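Local structure of glycosyltransferase (Streptomyces viridochromogenes, 2IV3) at the interface of chains A and B. The protein transfers a sugar to an acceptor in the biosynthesis of the antibiotic avilamycin A, probably drawing it from a nucleotide-activated donor. Coordinates in Å, arbitrary orientation; residue numbers count along the deposited sequence, not the author numbering. Chains: chain A/B, Glycosyltransferase.

Contact 1: the interface of chains A and B. Residues chain A 199-202; chain B 16-17, 198.
B:Trp198 lays one face of its indole against A:Pro200 at the start of helix 200-209. This glycosyltransferase belongs to the GT4 family, and two copies meet in a two-fold symmetric interface of which this patch is a part. The interface is that of the deposited assembly and may not be the biological one. CD of A:Pro200 sits over the five-membered ring of the indole, 3.9 Å from its centroid, in a CH-pi contact. The proline and the indole cross at about a right angle.

A:Glu199 touches the six-membered part of the same indole. Its CG lies 4.0 Å from B:Trp198 CE3. The chain is extended beyond CG, and the acid runs out past the CZ3 rim. The carboxylate plane is 16° from that of the ring, but the group sits outside the rim and does not stack on it.

The carboxylate of A:Glu201 comes over the same face as A:Pro200 CD, near the CZ2 rim of the six-membered ring. Its OE1 is 3.4 Å from B:Trp198 CZ2, with the two planes 60° apart. This is a contact with a ring carbon and not a hydrogen bond. The bend at chi2 (89°) sets the carboxylate between the indole and B:Pro16, with OE1 near CB of the proline.

The aliphatic part of A:Glu201 lies alongside B:Pro16, both side chains pointing the same way. CB of the glutamate is 3.9 Å from CB of the proline. The same CB packs on the carbonyl O of B:Pro16 at 3.5 Å. Next in the loop, B:Gly17 places its CA 3.5 Å from the backbone O of A:Glu201. A:Pro200 and A:Glu201 both belong to the first turn of helix 200-209.

Contact 2: the interface of chains A and B. Residues chain A 243-244, 247-248; chain B 11-13, 92, 95, 113.
A:Thr243 meets the loop B:Ile11 to B:Leu13, in a patch between two copies of a GT4-family glycosyltransferase. The two-fold pair is that of the deposited assembly and may not be the biological one. From CB, the threonine branches toward different neighbours. CB itself faces the carbonyl O of B:Pro12. OG1, the hydroxyl, is anti to the backbone N (chi1 163°). It gives a weak and doubtful hydrogen bond to B:Pro12 O at 3.2 Å. The same OG1 lies 3.8 Å from CG1 of B:Ile11, and the two side chains cross obliquely. It also comes within 3.9 Å of B:Val95 CG2.

The methyl CG2 lies between the backbone N and the carbonyl carbon. It packs on B:Leu13 CD1 at 3.8 Å. Its very short approach to B:Pro12 O is a model error.

The glycines of chain A bring backbone to the partner. CA of A:Gly247 lies over the face of the B:Phe113 ring, 3.6 Å from its centroid, offset toward the rim in a CH-pi contact. CA of A:Gly248 packs on B:Val95 CG2 at 4.0 Å. Within chain B, the backbone N of B:Val95 donates to the hydroxyl OG of B:Ser92 at 3.3 Å, a bent bond with 138° at the hydrogen. That bond ties the two chain B residues together.

Contact 1: the interface of chains A and B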
ATOM      1  N   GLU A 199     -12.050   3.621   6.258  1.00 41.24           N
ATOM      2  CA  GLU A 199     -11.772   5.036   6.124  1.00 39.75           C
ATOM      3  C   GLU A 199     -13.062   5.809   6.356  1.00 39.68           C
ATOM      4  O   GLU A 199     -13.942   5.834   5.483  1.00 39.12           O
ATOM      5  CB  GLU A 199     -11.211   5.275   4.737  1.00 39.70           C
ATOM      6  CG  GLU A 199     -10.224   4.163   4.350  1.00 38.80           C
ATOM      7  CD  GLU A 199      -9.525   4.411   3.062  1.00 39.25           C
ATOM      8  OE1 GLU A 199      -9.449   5.583   2.640  1.00 40.38           O
ATOM      9  OE2 GLU A 199      -9.036   3.424   2.461  1.00 41.04           O
ATOM     10  N   PRO A 200     -13.185   6.414   7.554  1.00 39.07           N
ATOM     11  CA  PRO A 200     -14.417   7.056   8.033  1.00 38.76           C
ATOM     12  C   PRO A 200     -14.867   8.238   7.198  1.00 38.52           C
ATOM     13  O   PRO A 200     -16.035   8.304   6.856  1.00 38.85           O
ATOM     14  CB  PRO A 200     -14.070   7.541   9.456  1.00 38.15           C
ATOM     15  CG  PRO A 200     -12.784   6.933   9.809  1.00 39.13           C
ATOM     16  CD  PRO A 200     -12.092   6.486   8.541  1.00 38.99           C
ATOM     17  N   GLU A 201     -13.956   9.156   6.870  1.00 38.40           N
ATOM     18  CA  GLU A 201     -14.343  10.426   6.233  1.00 38.15           C
ATOM     19  C   GLU A 201     -14.818  10.224   4.800  1.00 37.81           C
ATOM     20  O   GLU A 201     -15.721  10.921   4.334  1.00 37.82           O
ATOM     21  CB  GLU A 201     -13.219  11.471   6.273  1.00 38.03           C
ATOM     22  CG  GLU A 201     -12.612  11.730   7.633  1.00 39.70           C
ATOM     23  CD  GLU A 201     -11.440  10.800   7.964  1.00 42.11           C
ATOM     24  OE1 GLU A 201     -11.228   9.778   7.259  1.00 43.30           O
ATOM     25  OE2 GLU A 201     -10.715  11.112   8.942  1.00 43.77           O
ATOM     26  N   TYR A 202     -14.202   9.269   4.116  1.00 37.13           N
ATOM     27  CA  TYR A 202     -14.607   8.904   2.776  1.00 37.46           C
ATOM     28  C   TYR A 202     -15.951   8.217   2.787  1.00 37.14           C
ATOM     29  O   TYR A 202     -16.827   8.510   1.991  1.00 37.12           O
ATOM     30  CB  TYR A 202     -13.563   7.974   2.169  1.00 36.79           C
ATOM     31  CG  TYR A 202     -13.936   7.387   0.841  1.00 37.51           C
ATOM     32  CD1 TYR A 202     -14.219   8.203  -0.251  1.00 37.35           C
ATOM     33  CD2 TYR A 202     -13.935   5.979   0.649  1.00 38.57           C
ATOM     34  CE1 TYR A 202     -14.523   7.628  -1.498  1.00 36.82           C
ATOM     35  CE2 TYR A 202     -14.254   5.420  -0.551  1.00 35.15           C
ATOM     36  CZ  TYR A 202     -14.545   6.239  -1.630  1.00 37.06           C
ATOM     37  OH  TYR A 202     -14.845   5.668  -2.840  1.00 36.08           O
TER
ATOM     38  N   PRO B  16      -9.198  13.612   3.210  1.00 41.28           N
ATOM     39  CA  PRO B  16     -10.222  12.581   3.191  1.00 41.42           C
ATOM     40  C   PRO B  16     -11.589  13.200   3.409  1.00 41.42           C
ATOM     41  O   PRO B  16     -11.784  13.999   4.323  1.00 41.65           O
ATOM     42  CB  PRO B  16      -9.841  11.689   4.378  1.00 41.41           C
ATOM     43  CG  PRO B  16      -8.390  11.851   4.508  1.00 41.40           C
ATOM     44  CD  PRO B  16      -8.157  13.308   4.210  1.00 41.42           C
ATOM     45  N   GLY B  17     -12.532  12.868   2.555  1.00 41.50           N
ATOM     46  CA  GLY B  17     -13.858  13.445   2.709  1.00 41.90           C
ATOM     47  C   GLY B  17     -13.989  14.731   1.927  1.00 41.97           C
ATOM     48  O   GLY B  17     -15.071  15.070   1.495  1.00 42.07           O
ATOM     49  N   TRP B 198      -7.630   3.742  12.052  1.00 42.44           N
ATOM     50  CA  TRP B 198      -8.585   3.419  10.993  1.00 43.05           C
ATOM     51  C   TRP B 198      -8.889   1.935  10.977  1.00 42.54           C
ATOM     52  O   TRP B 198      -9.886   1.487  10.378  1.00 42.93           O
ATOM     53  CB  TRP B 198      -8.036   3.887   9.626  1.00 44.34           C
ATOM     54  CG  TRP B 198      -8.202   5.379   9.413  1.00 46.12           C
ATOM     55  CD1 TRP B 198      -8.549   6.327  10.366  1.00 47.79           C
ATOM     56  CD2 TRP B 198      -7.979   6.107   8.202  1.00 48.04           C
ATOM     57  NE1 TRP B 198      -8.560   7.585   9.807  1.00 48.40           N
ATOM     58  CE2 TRP B 198      -8.228   7.481   8.481  1.00 48.96           C
ATOM     59  CE3 TRP B 198      -7.612   5.736   6.898  1.00 48.74           C
ATOM     60  CZ2 TRP B 198      -8.134   8.485   7.493  1.00 49.86           C
ATOM     61  CZ3 TRP B 198      -7.518   6.743   5.905  1.00 48.61           C
ATOM     62  CH2 TRP B 198      -7.774   8.099   6.213  1.00 48.07           C
TER

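Contact 2: the interface of chains A and B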
ATOM      1  N   THR A 243      -4.240   8.674  -6.948  1.00 42.18           N
ATOM      2  CA  THR A 243      -2.946   8.529  -6.349  1.00 43.88           C
ATOM      3  C   THR A 243      -3.065   7.759  -5.059  1.00 45.28           C
ATOM      4  O   THR A 243      -4.065   7.878  -4.360  1.00 45.37           O
ATOM      5  CB  THR A 243      -2.372   9.902  -6.048  1.00 43.42           C
ATOM      6  OG1 THR A 243      -1.302   9.758  -5.111  1.00 45.37           O
ATOM      7  CG2 THR A 243      -3.434  10.780  -5.439  1.00 42.63           C
ATOM      8  N   GLY A 244      -2.043   6.985  -4.711  1.00 47.88           N
ATOM      9  CA  GLY A 244      -2.074   6.347  -3.391  1.00 49.77           C
ATOM     10  C   GLY A 244      -0.862   6.116  -2.506  1.00 51.34           C
ATOM     11  O   GLY A 244       0.296   6.280  -2.931  1.00 50.96           O
ATOM     12  N   GLY A 247       2.017   4.341  -3.408  1.00 48.47           N
ATOM     13  CA  GLY A 247       2.871   5.159  -4.286  1.00 48.26           C
ATOM     14  C   GLY A 247       2.642   4.999  -5.792  1.00 48.37           C
ATOM     15  O   GLY A 247       2.787   3.890  -6.334  1.00 48.56           O
ATOM     16  N   GLY A 248       2.315   6.111  -6.469  1.00 47.43           N
ATOM     17  CA  GLY A 248       1.951   6.106  -7.891  1.00 46.16           C
ATOM     18  C   GLY A 248       0.448   6.260  -8.087  1.00 46.08           C
ATOM     19  O   GLY A 248      -0.298   6.513  -7.115  1.00 46.50           O
TER
ATOM     20  N   ILE B  11       3.419  14.139  -3.290  1.00 39.75           N
ATOM     21  CA  ILE B  11       2.356  13.175  -3.497  1.00 39.63           C
ATOM     22  C   ILE B  11       0.981  13.843  -3.501  1.00 40.23           C
ATOM     23  O   ILE B  11       0.530  14.349  -2.446  1.00 40.94           O
ATOM     24  CB  ILE B  11       2.394  12.045  -2.426  1.00 40.21           C
ATOM     25  CG1 ILE B  11       1.296  11.017  -2.706  1.00 39.21           C
ATOM     26  CG2 ILE B  11       2.329  12.610  -0.976  1.00 39.07           C
ATOM     27  CD1 ILE B  11       1.423   9.781  -1.946  1.00 38.98           C
ATOM     28  N   PRO B  12       0.282  13.806  -4.666  1.00 40.02           N
ATOM     29  CA  PRO B  12      -1.008  14.452  -4.849  1.00 39.36           C
ATOM     30  C   PRO B  12      -2.091  13.771  -4.022  1.00 39.22           C
ATOM     31  O   PRO B  12      -2.454  12.654  -4.303  1.00 39.60           O
ATOM     32  CB  PRO B  12      -1.300  14.221  -6.332  1.00 39.54           C
ATOM     33  CG  PRO B  12      -0.057  13.768  -6.953  1.00 39.27           C
ATOM     34  CD  PRO B  12       0.690  13.081  -5.887  1.00 40.09           C
ATOM     35  N   LEU B  13      -2.664  14.447  -3.052  1.00 39.57           N
ATOM     36  CA  LEU B  13      -3.520  13.754  -2.097  1.00 39.52           C
ATOM     37  C   LEU B  13      -4.626  14.637  -1.521  1.00 39.31           C
ATOM     38  O   LEU B  13      -4.352  15.725  -1.035  1.00 38.70           O
ATOM     39  CB  LEU B  13      -2.624  13.291  -0.950  1.00 39.79           C
ATOM     40  CG  LEU B  13      -2.655  11.843  -0.523  1.00 40.03           C
ATOM     41  CD1 LEU B  13      -3.155  10.945  -1.655  1.00 39.64           C
ATOM     42  CD2 LEU B  13      -1.242  11.459  -0.045  1.00 40.16           C
ATOM     43  N   SER B  92       6.352  11.857  -5.307  1.00 41.88           N
ATOM     44  CA  SER B  92       5.008  11.242  -5.373  1.00 41.51           C
ATOM     45  C   SER B  92       5.013   9.738  -5.620  1.00 41.59           C
ATOM     46  O   SER B  92       3.957   9.078  -5.499  1.00 41.47           O
ATOM     47  CB  SER B  92       4.167  11.902  -6.461  1.00 40.50           C
ATOM     48  OG  SER B  92       4.725  11.588  -7.723  1.00 39.85           O
ATOM     49  N   VAL B  95       3.740   9.258  -9.776  1.00 40.28           N
ATOM     50  CA  VAL B  95       2.506   9.842 -10.254  1.00 40.55           C
ATOM     51  C   VAL B  95       2.813  10.515 -11.592  1.00 40.75           C
ATOM     52  O   VAL B  95       1.945  10.599 -12.472  1.00 41.39           O
ATOM     53  CB  VAL B  95       1.954  10.814  -9.211  1.00 40.87           C
ATOM     54  CG1 VAL B  95       0.969  11.768  -9.807  1.00 40.65           C
ATOM     55  CG2 VAL B  95       1.356  10.034  -8.007  1.00 40.49           C
ATOM     56  N   PHE B 113       8.571   4.648  -0.316  1.00 39.18           N
ATOM     57  CA  PHE B 113       7.724   3.458  -0.163  1.00 39.70           C
ATOM     58  C   PHE B 113       8.533   2.193   0.004  1.00 40.23           C
ATOM     59  O   PHE B 113       9.686   2.114  -0.444  1.00 40.92           O
ATOM     60  CB  PHE B 113       6.772   3.323  -1.385  1.00 39.21           C
ATOM     61  CG  PHE B 113       6.098   4.603  -1.732  1.00 39.33           C
ATOM     62  CD1 PHE B 113       5.010   5.038  -1.008  1.00 37.91           C
ATOM     63  CD2 PHE B 113       6.620   5.431  -2.709  1.00 40.15           C
ATOM     64  CE1 PHE B 113       4.432   6.229  -1.292  1.00 37.95           C
ATOM     65  CE2 PHE B 113       6.037   6.648  -2.976  1.00 39.50           C
ATOM     66  CZ  PHE B 113       4.954   7.044  -2.258  1.00 38.40           C
TER

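Contact 1 and contact 2 are centred about 17 Å apart, measured between the centres of their C-alpha atoms. They share no residue. On chain B, one loop near the N-terminus links them, since residues 11-13 serve contact 2 and residues 16-17 serve contact 1. On chain A, contact 1 uses the start of helix 200-209, while contact 2 uses the glycine-rich loop after strand 234-237. Each contact has a twin with the chains exchanged, so the same surfaces recur across the two-fold axis. Being separate, the patches could limit rocking of one copy against the other.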